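Local coordinates for 2-c-methyl-d-erythritol 4-phosphate cytidylyltransferase (Streptococcus pneumoniae, PDB 2VSH) that transfers the cytidylyl group of CTP to D-ribitol 5-phosphate, making the CDP-activated ribitol used for teichoic acid precursors, at the interface of chains A and B. Sequence-based numbering; all coordinates share one arbitrary frame. Chains: chain A/B, 2-c-methyl-d-erythritol 4-phosphate cytidylyltransferase.

The interface of chains A and B. Residues chain A 148, 156, 158-159; chain B 138, 199, 202.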
loop_
_atom_site.group_PDB
_atom_site.type_symbol
_atom_site.label_atom_id
_atom_site.label_comp_id
_atom_site.label_asym_id
_atom_site.label_seq_id
_atom_site.Cartn_x
_atom_site.Cartn_y
_atom_site.Cartn_z
ATOM N N VAL A 148 2.332 -7.937 -5.949
ATOM C CA VAL A 148 3.141 -8.996 -6.529
ATOM C C VAL A 148 3.595 -9.961 -5.414
ATOM O O VAL A 148 3.985 -9.524 -4.327
ATOM C CB VAL A 148 4.331 -8.369 -7.299
ATOM C CG1 VAL A 148 5.548 -9.235 -7.262
ATOM C CG2 VAL A 148 3.920 -8.063 -8.728
ATOM N N ILE A 156 9.295 -13.107 -9.369
ATOM C CA ILE A 156 7.863 -13.196 -9.111
ATOM C C ILE A 156 7.413 -14.651 -9.175
ATOM O O ILE A 156 7.637 -15.344 -10.176
ATOM C CB ILE A 156 7.022 -12.327 -10.082
ATOM C CG1 ILE A 156 7.389 -10.848 -9.939
ATOM C CG2 ILE A 156 5.539 -12.538 -9.819
ATOM C CD1 ILE A 156 6.638 -9.908 -10.899
ATOM N N ASP A 158 4.113 -15.287 -8.196
ATOM C CA ASP A 158 2.897 -14.934 -8.960
ATOM C C ASP A 158 2.258 -13.579 -8.650
ATOM O O ASP A 158 2.703 -12.837 -7.767
ATOM C CB ASP A 158 1.833 -16.055 -8.996
ATOM C CG ASP A 158 1.075 -16.185 -7.709
ATOM O OD1 ASP A 158 -0.180 -16.182 -7.750
ATOM O OD2 ASP A 158 1.736 -16.288 -6.655
ATOM N N ILE A 159 1.248 -13.251 -9.450
ATOM C CA ILE A 159 0.462 -12.045 -9.295
ATOM C C ILE A 159 -0.961 -12.483 -8.957
ATOM O O ILE A 159 -1.640 -13.087 -9.798
ATOM C CB ILE A 159 0.492 -11.173 -10.588
ATOM C CG1 ILE A 159 1.723 -10.265 -10.587
ATOM C CG2 ILE A 159 -0.735 -10.284 -10.691
ATOM C CD1 ILE A 159 2.798 -10.664 -11.532
ATOM N N ASP B 138 10.715 -6.099 -12.424
ATOM C CA ASP B 138 9.644 -5.352 -11.772
ATOM C C ASP B 138 10.222 -4.653 -10.539
ATOM O O ASP B 138 10.744 -5.312 -9.646
ATOM C CB ASP B 138 8.529 -6.326 -11.334
ATOM C CG ASP B 138 7.185 -5.635 -11.097
ATOM O OD1 ASP B 138 7.086 -4.414 -11.291
ATOM O OD2 ASP B 138 6.208 -6.328 -10.720
ATOM N N LYS B 199 2.909 -8.404 -15.662
ATOM C CA LYS B 199 1.843 -9.392 -15.636
ATOM C C LYS B 199 1.820 -10.230 -16.918
ATOM O O LYS B 199 1.607 -11.442 -16.854
ATOM C CB LYS B 199 0.487 -8.741 -15.360
ATOM C CG LYS B 199 -0.567 -9.749 -14.964
ATOM C CD LYS B 199 -1.756 -9.121 -14.272
ATOM C CE LYS B 199 -2.931 -10.088 -14.264
ATOM N NZ LYS B 199 -2.505 -11.499 -14.051
ATOM N N VAL B 202 4.897 -12.670 -16.558
ATOM C CA VAL B 202 4.632 -13.724 -15.561
ATOM C C VAL B 202 3.672 -14.794 -16.084
ATOM O O VAL B 202 3.990 -15.985 -16.014
ATOM C CB VAL B 202 4.135 -13.158 -14.182
ATOM C CG1 VAL B 202 3.655 -14.285 -13.255
ATOM C CG2 VAL B 202 5.223 -12.377 -13.502
#
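The carboxylate of B:Asp138 meets A:Val148 and A:Ile156 at its rim, at the end carrying OD2, with neither methyl over a face. CG2 of A:Val148 comes to 3.5 Å from OD2, slightly to one side of the carboxylate plane, and CD1 of A:Ile156 lies 3.6 Å from OD2, slightly to the other. The second carboxylate, that of A:Asp158, turns away from chain B, and this residue presents its backbone CA to the methyl CG1 of B:Val202.

The patch illustrates how apolar branches from one subunit can fit against a helix and a strand of its twin. Strand 147-149 and the loop after it belong to an arm that reaches over the partner, where helix 197-203 and strand 136-142 of chain B receive it; in this cytidylyltransferase family such an arm-exchanged dimer is probably the working form. B:Val202 projects from the helix towards A:Ile156 and A:Ile159. Its CG2 touches CG2 of A:Ile156 at 3.7 Å, the two side chains meeting at about a right angle. With the chain of A:Ile156 extended about CB-CG1 (chi2 178°), CD1 reaches B:Asp138 while still touching CG2 of B:Val202, so one side chain touches both helix and strand.

A:Ile159 divides its branches along the helix: CG2 rests against the aliphatic stretch of B:Lys199, 3.9 Å from CD, while CG1 carries CD1 towards B:Val202. The lysine chain is nearly straight until its last torsion, where a bend (chi4 38°) leaves the terminal nitrogen NZ near the same methyl. The exchanged chains repeat the whole arrangement across the two-fold axis. The side chains of A:Ile159 and B:Val202 meet at a slant, with CD1 of the isoleucine 3.6 Å from CG2 of the valine.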